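PDB 4DMO: N-hydroxyarylamine O-acetyltransferase, which probably catalyses acetyl transfer to arylamines and N-hydroxyarylamines, as an active member of the arylamine N-acetyltransferase family with a non-canonical catalytic triad. Local coordinates for residues N44-N49 with K215-V220; E56-K61 with N75-Y80; K51-E56 with E196-A201. All coordinates share one frame; numbering follows the deposited sequence.

How the contacts relate
The three contacts tie the helical part to itself and to the C-terminal sheet. Contact 2 is the most deeply buried, a wholly side-chain meeting of two helices, whereas contacts 1 and 3 lie nearer the surface. Contacts 2 and 3 share E56 and helix 55-64: contact 3 bonds the loop leading into that helix to helix 195-207, contact 2 packs it on helix 71-84, and L58 touches I53 between them. In contact 1 a leucine of helix 43-46 lies against backbone and a proline ring in the loop leading into strand 218-223, without hydrogen bonds; contact 3 rests on a side-chain amide bonded to backbone. Along the chain, contact 2 is nested within 3, and 3 within 1.

Contact 1 (N44-N49 with K215-V220); sequences NILEKN and KVPLIV
The helical turn that presents L46 to P217 is closed by a backbone bond from N49 N to N44 O, 3.0 Å long, with a weak second one from K48 N to I45 O. K48 has positive phi, and the pair of bonds makes this a Schellman motif ending helix 43-46. L46 leaves the last turn with CG anti to its carbonyl carbon (chi1 -58°), a setting that carries both methyls across to the loop before strand 218-223. CD1 stands over one face of the V216-P217 peptide link, directly above the proline nitrogen: L46 CD1 is 3.3 Å from P217 N. The same methyl also meets the pyrrolidine ring, L46 CD1 lying 3.7 Å from P217 CG. The other branch reaches back along the loop, with L46 CD2 3.8 Å from K215 O. No hydrogen bond crosses this interface.

In the arylamine N-acetyltransferase fold, strand 218-223 belongs to the C-terminal sheet, and helix 250-261 packs on it. P217 touches Y253 of that helix, as does I219 two residues further on. K215 and V216 direct their CB atoms away from L46, which meets their backbone, and K215 NZ bonds to E209 O. N42 brackets the proline: its ND2 donates to V216 O and its OD1 accepts from L218 N. On the other segment, I45 leans on I205 and V206 of helix 195-207, while N44 ND2 bonds to E73 OE1.

Contact 2 (E56-K61 with N75-Y80); sequences ENLKEK and NPTMYY
The Y80 ring meets L58 at its edge, where the CD1 methyl lies near the ring plane, 4.1 Å from CE2. One face of the same ring is approached by Y79 CD2, 3.8 Å above the plane and displaced toward the rim. The Y79 ring in turn has P76 O in its plane, at its edge.

L58 carries this contact. Its CG lies anti to the carbonyl carbon (chi1 -74°), which sends the branches toward helix 71-84, and CD1 settles among three residues spaced over one turn. Besides the tyrosine, L58 CD1 is 3.9 Å from P76 CB, and it lies equally close to T77 OG1. That hydroxyl is satisfied within its own helix by E73 O, so it can lie against a leucine without losing its hydrogen bond. The short segments cross almost at right angles, at -105° with their axes 10.0 Å apart, and L58 alone of residues 56-61 makes a contact within 4.5 Å, consistent with so steep a crossing. K59, whose end leads away from helix 71-84, forms salt bridges with E56 and with D5.

Helix 5-14 packs alongside, F6 touching T77 and Y80 and F10 touching T77. Y80 OH bonds to E195 at the start of helix 195-207, while Y79 packs on strands 88-98 and 103-117.

Contact 3 (K51-E56 with E196-A201); sequences KEISKE and EKANTA
I53 and N199 are joined through backbone and side-chain amide. I53 N donates to N199 OD1 along an almost straight line (N-H...O 173°); the refined separation of 2.5 Å is unusually short and its exact value doubtful. The amide nitrogen returns a weak bond, N199 ND2 to I53 O at 3.5 Å, so that one asparagine addresses both polar backbone atoms of a single loop residue. N199 CG stands anti to its carbonyl carbon (chi1 -76°), which turns the amide toward the loop. Alongside, the E52 CG methylene lies 3.5 Å from N199 OD1, and the amide and the E52 carboxylate are turned 38° against each other. The I53 side chain passes the asparagine in the opposite direction. Its CG2, anti to the backbone N, meets A198 CB at 3.9 Å.

Beyond this shell, I53 is backed by L58, with Y72 and E73 of helix 71-84 also against it. Just before I53, two carbonyls are also bonded: K51 O accepts from Q202 NE2, one turn beyond N199 along helix 195-207, and E52 O from N57 ND2. S54 is the N-cap of helix 55-64, its OG bonding to N57 N.

The cross-link is made by a neutral amide and an uncharged peptide, so it probably depends little on pH, its stronger half being the bond from I53 N.

Contact 1 (N44-N49 with K215-V220)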
ATOM      1  N   ASN A  44      -9.770  10.744  -1.345  1.00 18.01           N
ATOM      2  CA  ASN A  44     -10.336  11.382  -0.158  1.00 14.10           C
ATOM      3  C   ASN A  44      -9.576  12.642   0.276  1.00 17.41           C
ATOM      4  O   ASN A  44     -10.101  13.437   1.037  1.00 18.04           O
ATOM      5  CB  ASN A  44     -10.494  10.389   1.011  1.00 16.32           C
ATOM      6  CG  ASN A  44      -9.163  10.045   1.737  1.00 17.37           C
ATOM      7  OD1 ASN A  44      -8.080  10.537   1.420  1.00 13.93           O
ATOM      8  ND2 ASN A  44      -9.285   9.206   2.749  1.00 13.92           N
ATOM      9  N   ILE A  45      -8.354  12.822  -0.225  1.00 18.12           N
ATOM     10  CA  ILE A  45      -7.598  14.069  -0.010  1.00 17.66           C
ATOM     11  C   ILE A  45      -8.184  15.171  -0.854  1.00 21.36           C
ATOM     12  O   ILE A  45      -8.347  16.306  -0.400  1.00 24.07           O
ATOM     13  CB  ILE A  45      -6.078  13.918  -0.375  1.00 11.87           C
ATOM     14  CG1 ILE A  45      -5.439  12.897   0.553  1.00 15.03           C
ATOM     15  CG2 ILE A  45      -5.361  15.306  -0.352  1.00 17.79           C
ATOM     16  CD1 ILE A  45      -3.881  12.708   0.392  1.00 16.33           C
ATOM     17  N   LEU A  46      -8.512  14.831  -2.094  1.00 14.25           N
ATOM     18  CA  LEU A  46      -9.053  15.808  -3.030  1.00 21.46           C
ATOM     19  C   LEU A  46     -10.516  16.175  -2.745  1.00 19.63           C
ATOM     20  O   LEU A  46     -10.947  17.306  -2.987  1.00 25.55           O
ATOM     21  CB  LEU A  46      -8.934  15.254  -4.445  1.00 15.72           C
ATOM     22  CG  LEU A  46      -7.509  14.903  -4.885  1.00 22.50           C
ATOM     23  CD1 LEU A  46      -7.559  14.331  -6.282  1.00 23.61           C
ATOM     24  CD2 LEU A  46      -6.572  16.127  -4.822  1.00 19.65           C
ATOM     25  N   GLU A  47     -11.278  15.194  -2.294  1.00 18.33           N
ATOM     26  CA  GLU A  47     -12.635  15.410  -1.834  1.00 21.91           C
ATOM     27  C   GLU A  47     -12.681  15.972  -0.429  1.00 26.07           C
ATOM     28  O   GLU A  47     -13.755  16.245   0.088  1.00 24.55           O
ATOM     29  CB  GLU A  47     -13.383  14.103  -1.834  1.00 24.54           C
ATOM     30  CG  GLU A  47     -13.495  13.487  -3.173  1.00 26.98           C
ATOM     31  CD  GLU A  47     -14.851  12.873  -3.362  1.00 33.82           C
ATOM     32  OE1 GLU A  47     -15.179  11.910  -2.608  1.00 28.93           O
ATOM     33  OE2 GLU A  47     -15.578  13.363  -4.256  1.00 34.84           O
ATOM     34  N   LYS A  48     -11.521  16.081   0.214  1.00 21.81           N
ATOM     35  CA  LYS A  48     -11.445  16.657   1.555  1.00 17.97           C
ATOM     36  C   LYS A  48     -12.397  15.947   2.491  1.00 21.99           C
ATOM     37  O   LYS A  48     -13.092  16.578   3.280  1.00 29.90           O
ATOM     38  CB  LYS A  48     -11.720  18.160   1.489  1.00 24.13           C
ATOM     39  CG  LYS A  48     -10.768  18.851   0.506  1.00 28.36           C
ATOM     40  CD  LYS A  48     -11.061  20.332   0.327  1.00 47.50           C
ATOM     41  CE  LYS A  48      -9.783  21.120   0.041  1.00 48.66           C
ATOM     42  NZ  LYS A  48     -10.091  22.445  -0.572  1.00 57.50           N
ATOM     43  N   ASN A  49     -12.443  14.620   2.401  1.00 20.28           N
ATOM     44  CA  ASN A  49     -13.238  13.835   3.348  1.00 21.48           C
ATOM     45  C   ASN A  49     -12.454  12.697   3.940  1.00 19.99           C
ATOM     46  O   ASN A  49     -13.025  11.679   4.330  1.00 20.57           O
ATOM     47  CB  ASN A  49     -14.574  13.333   2.738  1.00 25.32           C
ATOM     48  CG  ASN A  49     -14.400  12.574   1.403  1.00 28.50           C
ATOM     49  OD1 ASN A  49     -13.304  12.160   1.019  1.00 20.24           O
ATOM     50  ND2 ASN A  49     -15.505  12.431   0.682  1.00 30.17           N
ATOM     51  N   LYS A 215      -2.494  17.020  -5.306  1.00 29.24           N
ATOM     52  CA  LYS A 215      -2.719  17.900  -6.468  1.00 30.59           C
ATOM     53  C   LYS A 215      -3.816  17.349  -7.403  1.00 23.59           C
ATOM     54  O   LYS A 215      -4.848  17.985  -7.632  1.00 31.60           O
ATOM     55  CB  LYS A 215      -1.422  18.065  -7.283  1.00 28.99           C
ATOM     56  CG  LYS A 215      -0.147  18.288  -6.468  1.00 34.17           C
ATOM     57  CD  LYS A 215      -0.155  19.621  -5.734  1.00 31.87           C
ATOM     58  CE  LYS A 215       1.249  20.008  -5.306  1.00 32.98           C
ATOM     59  NZ  LYS A 215       1.854  18.992  -4.403  1.00 27.92           N
ATOM     60  N   VAL A 216      -3.584  16.158  -7.940  1.00 24.93           N
ATOM     61  CA  VAL A 216      -4.457  15.573  -8.962  1.00 22.62           C
ATOM     62  C   VAL A 216      -4.842  14.149  -8.580  1.00 25.81           C
ATOM     63  O   VAL A 216      -4.140  13.516  -7.795  1.00 20.02           O
ATOM     64  CB  VAL A 216      -3.737  15.538 -10.333  1.00 23.91           C
ATOM     65  CG1 VAL A 216      -3.359  16.946 -10.773  1.00 29.80           C
ATOM     66  CG2 VAL A 216      -2.519  14.683 -10.268  1.00 20.16           C
ATOM     67  N   PRO A 217      -5.948  13.637  -9.131  1.00 24.20           N
ATOM     68  CA  PRO A 217      -6.320  12.238  -8.857  1.00 21.85           C
ATOM     69  C   PRO A 217      -5.257  11.269  -9.326  1.00 21.34           C
ATOM     70  O   PRO A 217      -4.704  11.435 -10.409  1.00 20.31           O
ATOM     71  CB  PRO A 217      -7.573  12.038  -9.695  1.00 27.87           C
ATOM     72  CG  PRO A 217      -8.129  13.476  -9.887  1.00 28.26           C
ATOM     73  CD  PRO A 217      -6.908  14.306 -10.019  1.00 23.28           C
ATOM     74  N   LEU A 218      -5.008  10.260  -8.501  1.00 19.88           N
ATOM     75  CA  LEU A 218      -4.053   9.211  -8.772  1.00 23.76           C
ATOM     76  C   LEU A 218      -4.657   7.892  -8.263  1.00 22.14           C
ATOM     77  O   LEU A 218      -4.968   7.760  -7.078  1.00 19.73           O
ATOM     78  CB  LEU A 218      -2.774   9.544  -8.035  1.00 19.27           C
ATOM     79  CG  LEU A 218      -1.466   8.905  -8.442  1.00 40.69           C
ATOM     80  CD1 LEU A 218      -0.334   9.617  -7.685  1.00 42.07           C
ATOM     81  CD2 LEU A 218      -1.462   7.442  -8.122  1.00 38.67           C
ATOM     82  N   ILE A 219      -4.873   6.939  -9.160  1.00 19.69           N
ATOM     83  CA  ILE A 219      -5.415   5.628  -8.788  1.00 22.01           C
ATOM     84  C   ILE A 219      -4.635   4.535  -9.507  1.00 26.19           C
ATOM     85  O   ILE A 219      -4.601   4.528 -10.727  1.00 19.11           O
ATOM     86  CB  ILE A 219      -6.884   5.439  -9.191  1.00 19.32           C
ATOM     87  CG1 ILE A 219      -7.804   6.523  -8.583  1.00 15.11           C
ATOM     88  CG2 ILE A 219      -7.353   4.069  -8.749  1.00 19.91           C
ATOM     89  CD1 ILE A 219      -8.057   7.665  -9.513  1.00 28.01           C
ATOM     90  N   VAL A 220      -4.050   3.592  -8.763  1.00 20.36           N
ATOM     91  CA  VAL A 220      -3.402   2.446  -9.393  1.00 19.91           C
ATOM     92  C   VAL A 220      -3.832   1.142  -8.705  1.00 21.91           C
ATOM     93  O   VAL A 220      -4.092   1.107  -7.504  1.00 16.71           O
ATOM     94  CB  VAL A 220      -1.860   2.593  -9.370  1.00 21.02           C
ATOM     95  CG1 VAL A 220      -1.383   2.790  -7.998  1.00 24.78           C
ATOM     96  CG2 VAL A 220      -1.163   1.360  -9.927  1.00 25.44           C
TER

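Contact 2 (E56-K61 with N75-Y80)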
ATOM      1  N   GLU A  56     -11.779   1.457  12.908  1.00 28.91           N
ATOM      2  CA  GLU A  56     -13.187   1.633  12.519  1.00 30.98           C
ATOM      3  C   GLU A  56     -13.338   2.466  11.262  1.00 20.33           C
ATOM      4  O   GLU A  56     -14.042   2.057  10.355  1.00 22.47           O
ATOM      5  CB  GLU A  56     -14.012   2.245  13.650  1.00 29.70           C
ATOM      6  CG  GLU A  56     -14.460   1.229  14.675  1.00 35.77           C
ATOM      7  CD  GLU A  56     -15.723   0.498  14.230  1.00 46.72           C
ATOM      8  OE1 GLU A  56     -16.829   1.034  14.482  1.00 58.30           O
ATOM      9  OE2 GLU A  56     -15.620  -0.594  13.628  1.00 44.33           O
ATOM     10  N   ASN A  57     -12.689   3.629  11.212  1.00 18.01           N
ATOM     11  CA  ASN A  57     -12.754   4.444  10.011  1.00 22.37           C
ATOM     12  C   ASN A  57     -12.248   3.645   8.787  1.00 21.96           C
ATOM     13  O   ASN A  57     -12.790   3.726   7.687  1.00 19.36           O
ATOM     14  CB  ASN A  57     -11.961   5.740  10.207  1.00 20.64           C
ATOM     15  CG  ASN A  57     -12.661   6.704  11.147  1.00 17.49           C
ATOM     16  OD1 ASN A  57     -13.837   6.535  11.420  1.00 22.01           O
ATOM     17  ND2 ASN A  57     -11.971   7.741  11.591  1.00 19.54           N
ATOM     18  N   LEU A  58     -11.220   2.838   8.983  1.00 23.30           N
ATOM     19  CA  LEU A  58     -10.646   2.131   7.852  1.00 17.08           C
ATOM     20  C   LEU A  58     -11.519   0.945   7.407  1.00 19.77           C
ATOM     21  O   LEU A  58     -11.654   0.668   6.196  1.00 18.94           O
ATOM     22  CB  LEU A  58      -9.208   1.711   8.173  1.00 17.42           C
ATOM     23  CG  LEU A  58      -8.175   2.838   8.163  1.00 19.47           C
ATOM     24  CD1 LEU A  58      -6.828   2.297   8.628  1.00 27.88           C
ATOM     25  CD2 LEU A  58      -8.016   3.466   6.765  1.00 19.18           C
ATOM     26  N   LYS A  59     -12.095   0.228   8.373  1.00 22.22           N
ATOM     27  CA  LYS A  59     -13.050  -0.848   8.065  1.00 24.59           C
ATOM     28  C   LYS A  59     -14.198  -0.316   7.204  1.00 21.34           C
ATOM     29  O   LYS A  59     -14.606  -0.962   6.246  1.00 23.41           O
ATOM     30  CB  LYS A  59     -13.607  -1.461   9.357  1.00 25.32           C
ATOM     31  CG  LYS A  59     -14.670  -2.534   9.107  1.00 32.74           C
ATOM     32  CD  LYS A  59     -15.003  -3.335  10.384  1.00 38.47           C
ATOM     33  CE  LYS A  59     -15.796  -2.503  11.377  1.00 43.47           C
ATOM     34  NZ  LYS A  59     -16.063  -3.237  12.664  1.00 45.75           N
ATOM     35  N   GLU A  60     -14.691   0.869   7.558  1.00 20.25           N
ATOM     36  CA  GLU A  60     -15.791   1.554   6.868  1.00 22.51           C
ATOM     37  C   GLU A  60     -15.395   2.039   5.476  1.00 21.83           C
ATOM     38  O   GLU A  60     -16.082   1.771   4.512  1.00 20.19           O
ATOM     39  CB  GLU A  60     -16.251   2.755   7.702  1.00 24.42           C
ATOM     40  CG  GLU A  60     -17.207   3.726   6.985  1.00 35.24           C
ATOM     41  CD  GLU A  60     -18.679   3.370   7.155  1.00 46.69           C
ATOM     42  OE1 GLU A  60     -18.968   2.244   7.625  1.00 47.48           O
ATOM     43  OE2 GLU A  60     -19.547   4.201   6.780  1.00 50.47           O
ATOM     44  N   LYS A  61     -14.277   2.758   5.377  1.00 25.79           N
ATOM     45  CA  LYS A  61     -13.833   3.268   4.083  1.00 18.85           C
ATOM     46  C   LYS A  61     -13.419   2.126   3.143  1.00 14.11           C
ATOM     47  O   LYS A  61     -13.927   2.006   2.016  1.00 16.43           O
ATOM     48  CB  LYS A  61     -12.681   4.285   4.248  1.00 12.27           C
ATOM     49  CG  LYS A  61     -12.261   4.894   2.912  1.00 20.03           C
ATOM     50  CD  LYS A  61     -10.903   5.588   2.915  1.00 17.99           C
ATOM     51  CE  LYS A  61     -10.599   6.201   1.543  1.00 13.80           C
ATOM     52  NZ  LYS A  61      -9.115   6.188   1.266  1.00 19.67           N
ATOM     53  N   ASN A  75      -1.645   0.080   4.715  1.00 13.63           N
ATOM     54  CA  ASN A  75      -0.815  -0.702   5.612  1.00 17.69           C
ATOM     55  C   ASN A  75      -1.381  -0.838   7.029  1.00 15.64           C
ATOM     56  O   ASN A  75      -1.331  -1.931   7.613  1.00 17.05           O
ATOM     57  CB  ASN A  75       0.633  -0.205   5.596  1.00 13.49           C
ATOM     58  CG  ASN A  75       1.350  -0.649   4.368  1.00 14.36           C
ATOM     59  OD1 ASN A  75       1.135  -1.752   3.893  1.00 13.41           O
ATOM     60  ND2 ASN A  75       2.168   0.227   3.801  1.00 13.68           N
ATOM     61  N   PRO A  76      -1.968   0.241   7.577  1.00 20.85           N
ATOM     62  CA  PRO A  76      -2.664   0.030   8.855  1.00 17.53           C
ATOM     63  C   PRO A  76      -3.873  -0.893   8.719  1.00 18.35           C
ATOM     64  O   PRO A  76      -4.140  -1.667   9.632  1.00 18.03           O
ATOM     65  CB  PRO A  76      -3.090   1.431   9.255  1.00 18.10           C
ATOM     66  CG  PRO A  76      -2.025   2.316   8.623  1.00 20.66           C
ATOM     67  CD  PRO A  76      -1.780   1.668   7.285  1.00 15.82           C
ATOM     68  N   THR A  77      -4.570  -0.850   7.592  1.00 14.49           N
ATOM     69  CA  THR A  77      -5.658  -1.799   7.367  1.00 20.25           C
ATOM     70  C   THR A  77      -5.166  -3.234   7.522  1.00 19.98           C
ATOM     71  O   THR A  77      -5.821  -4.044   8.155  1.00 14.67           O
ATOM     72  CB  THR A  77      -6.289  -1.653   5.955  1.00 16.86           C
ATOM     73  OG1 THR A  77      -6.854  -0.361   5.823  1.00 13.85           O
ATOM     74  CG2 THR A  77      -7.389  -2.678   5.721  1.00 22.78           C
ATOM     75  N   MET A  78      -4.031  -3.548   6.894  1.00 20.13           N
ATOM     76  CA  MET A  78      -3.487  -4.901   6.906  1.00 16.89           C
ATOM     77  C   MET A  78      -2.979  -5.206   8.318  1.00 18.80           C
ATOM     78  O   MET A  78      -3.261  -6.245   8.900  1.00 23.72           O
ATOM     79  CB  MET A  78      -2.378  -5.034   5.861  1.00 19.38           C
ATOM     80  CG  MET A  78      -1.560  -6.328   5.945  1.00 23.25           C
ATOM     81  SD  MET A  78      -2.506  -7.846   5.654  1.00 23.72           S
ATOM     82  CE  MET A  78      -2.672  -7.802   3.885  1.00 23.64           C
ATOM     83  N   TYR A  79      -2.275  -4.251   8.882  1.00 19.08           N
ATOM     84  CA  TYR A  79      -1.899  -4.319  10.279  1.00 21.62           C
ATOM     85  C   TYR A  79      -3.061  -4.798  11.183  1.00 25.61           C
ATOM     86  O   TYR A  79      -2.900  -5.780  11.898  1.00 27.40           O
ATOM     87  CB  TYR A  79      -1.419  -2.941  10.717  1.00 15.00           C
ATOM     88  CG  TYR A  79      -1.272  -2.777  12.200  1.00 18.46           C
ATOM     89  CD1 TYR A  79      -0.249  -3.405  12.871  1.00 21.90           C
ATOM     90  CD2 TYR A  79      -2.148  -1.966  12.927  1.00 20.35           C
ATOM     91  CE1 TYR A  79      -0.096  -3.257  14.222  1.00 24.83           C
ATOM     92  CE2 TYR A  79      -1.998  -1.803  14.279  1.00 27.72           C
ATOM     93  CZ  TYR A  79      -0.961  -2.457  14.921  1.00 24.02           C
ATOM     94  OH  TYR A  79      -0.784  -2.329  16.262  1.00 21.57           O
ATOM     95  N   TYR A  80      -4.217  -4.122  11.157  1.00 18.12           N
ATOM     96  CA  TYR A  80      -5.359  -4.523  12.004  1.00 25.81           C
ATOM     97  C   TYR A  80      -5.842  -5.926  11.703  1.00 25.23           C
ATOM     98  O   TYR A  80      -6.101  -6.704  12.625  1.00 29.99           O
ATOM     99  CB  TYR A  80      -6.549  -3.551  11.902  1.00 16.63           C
ATOM    100  CG  TYR A  80      -6.237  -2.174  12.447  1.00 20.13           C
ATOM    101  CD1 TYR A  80      -5.900  -1.980  13.774  1.00 20.58           C
ATOM    102  CD2 TYR A  80      -6.237  -1.076  11.609  1.00 14.56           C
ATOM    103  CE1 TYR A  80      -5.599  -0.732  14.235  1.00 24.42           C
ATOM    104  CE2 TYR A  80      -5.941   0.155  12.054  1.00 20.74           C
ATOM    105  CZ  TYR A  80      -5.618   0.337  13.367  1.00 24.15           C
ATOM    106  OH  TYR A  80      -5.320   1.600  13.810  1.00 29.36           O
TER

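Contact 3 (K51-E56 with E196-A201)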
ATOM      1  N   LYS A  51     -10.484  10.897   6.981  1.00 26.51           N
ATOM      2  CA  LYS A  51     -10.775  10.871   8.411  1.00 26.33           C
ATOM      3  C   LYS A  51      -9.543  10.436   9.154  1.00 27.97           C
ATOM      4  O   LYS A  51      -8.519  10.063   8.559  1.00 23.92           O
ATOM      5  CB  LYS A  51     -11.908   9.893   8.741  1.00 27.16           C
ATOM      6  CG  LYS A  51     -13.239  10.239   8.174  1.00 26.26           C
ATOM      7  CD  LYS A  51     -14.271   9.232   8.657  1.00 39.24           C
ATOM      8  CE  LYS A  51     -15.623   9.486   8.019  1.00 45.54           C
ATOM      9  NZ  LYS A  51     -16.699   9.458   9.035  1.00 44.81           N
ATOM     10  N   GLU A  52      -9.675  10.485  10.472  1.00 23.25           N
ATOM     11  CA  GLU A  52      -8.677   9.974  11.372  1.00 27.52           C
ATOM     12  C   GLU A  52      -8.362   8.530  10.995  1.00 19.73           C
ATOM     13  O   GLU A  52      -9.243   7.747  10.663  1.00 23.33           O
ATOM     14  CB  GLU A  52      -9.212  10.055  12.806  1.00 26.48           C
ATOM     15  CG  GLU A  52      -8.165   9.958  13.885  1.00 40.64           C
ATOM     16  CD  GLU A  52      -8.772   9.552  15.227  1.00 47.62           C
ATOM     17  OE1 GLU A  52     -10.016   9.612  15.357  1.00 50.10           O
ATOM     18  OE2 GLU A  52      -8.014   9.152  16.139  1.00 50.44           O
ATOM     19  N   ILE A  53      -7.093   8.175  11.055  1.00 15.74           N
ATOM     20  CA  ILE A  53      -6.696   6.816  10.771  1.00 18.45           C
ATOM     21  C   ILE A  53      -7.000   5.961  12.004  1.00 26.55           C
ATOM     22  O   ILE A  53      -6.385   6.143  13.057  1.00 32.89           O
ATOM     23  CB  ILE A  53      -5.200   6.728  10.440  1.00 16.98           C
ATOM     24  CG1 ILE A  53      -4.879   7.601   9.251  1.00 13.29           C
ATOM     25  CG2 ILE A  53      -4.785   5.289  10.180  1.00 18.94           C
ATOM     26  CD1 ILE A  53      -5.805   7.405   8.077  1.00 20.81           C
ATOM     27  N   SER A  54      -7.952   5.040  11.860  1.00 26.68           N
ATOM     28  CA  SER A  54      -8.356   4.169  12.941  1.00 24.51           C
ATOM     29  C   SER A  54      -8.886   2.890  12.322  1.00 19.91           C
ATOM     30  O   SER A  54      -9.155   2.830  11.141  1.00 20.23           O
ATOM     31  CB  SER A  54      -9.443   4.828  13.807  1.00 22.54           C
ATOM     32  OG  SER A  54     -10.703   4.903  13.146  1.00 24.84           O
ATOM     33  N   LYS A  55      -9.003   1.858  13.135  1.00 20.20           N
ATOM     34  CA  LYS A  55      -9.521   0.589  12.690  1.00 19.27           C
ATOM     35  C   LYS A  55     -10.950   0.725  12.170  1.00 25.69           C
ATOM     36  O   LYS A  55     -11.309   0.152  11.133  1.00 24.10           O
ATOM     37  CB  LYS A  55      -9.489  -0.397  13.843  1.00 25.12           C
ATOM     38  CG  LYS A  55      -9.736  -1.842  13.434  1.00 32.42           C
ATOM     39  CD  LYS A  55      -9.516  -2.815  14.591  1.00 21.99           C
ATOM     40  CE  LYS A  55     -10.097  -4.164  14.228  1.00 30.18           C
ATOM     41  NZ  LYS A  55     -10.118  -5.123  15.357  1.00 38.22           N
ATOM     42  N   GLU A  56     -11.779   1.457  12.908  1.00 28.91           N
ATOM     43  CA  GLU A  56     -13.187   1.633  12.519  1.00 30.98           C
ATOM     44  C   GLU A  56     -13.338   2.466  11.262  1.00 20.33           C
ATOM     45  O   GLU A  56     -14.042   2.057  10.355  1.00 22.47           O
ATOM     46  CB  GLU A  56     -14.012   2.245  13.650  1.00 29.70           C
ATOM     47  CG  GLU A  56     -14.460   1.229  14.675  1.00 35.77           C
ATOM     48  CD  GLU A  56     -15.723   0.498  14.230  1.00 46.72           C
ATOM     49  OE1 GLU A  56     -16.829   1.034  14.482  1.00 58.30           O
ATOM     50  OE2 GLU A  56     -15.620  -0.594  13.628  1.00 44.33           O
ATOM     51  N   GLU A 196      -1.104   7.406  15.855  1.00 27.74           N
ATOM     52  CA  GLU A 196      -0.870   8.852  15.868  1.00 42.66           C
ATOM     53  C   GLU A 196       0.199   9.209  14.833  1.00 34.65           C
ATOM     54  O   GLU A 196       0.143  10.274  14.207  1.00 29.19           O
ATOM     55  CB  GLU A 196      -0.471   9.354  17.265  1.00 45.98           C
ATOM     56  CG  GLU A 196      -0.786  10.840  17.494  1.00 46.23           C
ATOM     57  CD  GLU A 196      -0.218  11.398  18.799  1.00 67.63           C
ATOM     58  OE1 GLU A 196       0.909  11.008  19.204  1.00 64.64           O
ATOM     59  OE2 GLU A 196      -0.912  12.236  19.422  1.00 72.78           O
ATOM     60  N   LYS A 197       1.192   8.333  14.656  1.00 30.34           N
ATOM     61  CA  LYS A 197       2.184   8.577  13.619  1.00 28.76           C
ATOM     62  C   LYS A 197       1.518   8.413  12.244  1.00 23.11           C
ATOM     63  O   LYS A 197       1.814   9.153  11.308  1.00 24.40           O
ATOM     64  CB  LYS A 197       3.369   7.637  13.739  1.00 29.55           C
ATOM     65  CG  LYS A 197       4.566   8.111  12.957  1.00 27.18           C
ATOM     66  CD  LYS A 197       4.957   9.529  13.361  1.00 33.54           C
ATOM     67  CE  LYS A 197       6.437   9.853  13.062  1.00 31.95           C
ATOM     68  NZ  LYS A 197       6.646  11.345  13.084  1.00 38.64           N
ATOM     69  N   ALA A 198       0.586   7.472  12.141  1.00 26.26           N
ATOM     70  CA  ALA A 198      -0.169   7.282  10.899  1.00 22.16           C
ATOM     71  C   ALA A 198      -0.986   8.526  10.561  1.00 26.69           C
ATOM     72  O   ALA A 198      -1.026   8.951   9.404  1.00 20.26           O
ATOM     73  CB  ALA A 198      -1.053   6.086  11.012  1.00 16.27           C
ATOM     74  N   ASN A 199      -1.605   9.138  11.571  1.00 24.19           N
ATOM     75  CA  ASN A 199      -2.396  10.327  11.327  1.00 18.94           C
ATOM     76  C   ASN A 199      -1.501  11.460  10.925  1.00 20.04           C
ATOM     77  O   ASN A 199      -1.857  12.270  10.082  1.00 24.25           O
ATOM     78  CB  ASN A 199      -3.253  10.701  12.538  1.00 26.53           C
ATOM     79  CG  ASN A 199      -4.460   9.793  12.671  1.00 27.08           C
ATOM     80  OD1 ASN A 199      -5.359   9.831  11.843  1.00 29.69           O
ATOM     81  ND2 ASN A 199      -4.467   8.946  13.691  1.00 36.86           N
ATOM     82  N   THR A 200      -0.311  11.485  11.497  1.00 22.83           N
ATOM     83  CA  THR A 200       0.681  12.483  11.141  1.00 20.33           C
ATOM     84  C   THR A 200       1.192  12.331   9.713  1.00 19.59           C
ATOM     85  O   THR A 200       1.462  13.323   9.009  1.00 23.45           O
ATOM     86  CB  THR A 200       1.836  12.441  12.181  1.00 31.86           C
ATOM     87  OG1 THR A 200       1.368  13.058  13.390  1.00 34.29           O
ATOM     88  CG2 THR A 200       3.101  13.168  11.684  1.00 27.00           C
ATOM     89  N   ALA A 201       1.331  11.093   9.256  1.00 20.44           N
ATOM     90  CA  ALA A 201       1.739  10.870   7.868  1.00 18.64           C
ATOM     91  C   ALA A 201       0.638  11.394   6.943  1.00 18.79           C
ATOM     92  O   ALA A 201       0.896  12.053   5.923  1.00 20.16           O
ATOM     93  CB  ALA A 201       2.017   9.380   7.623  1.00 20.56           C
TER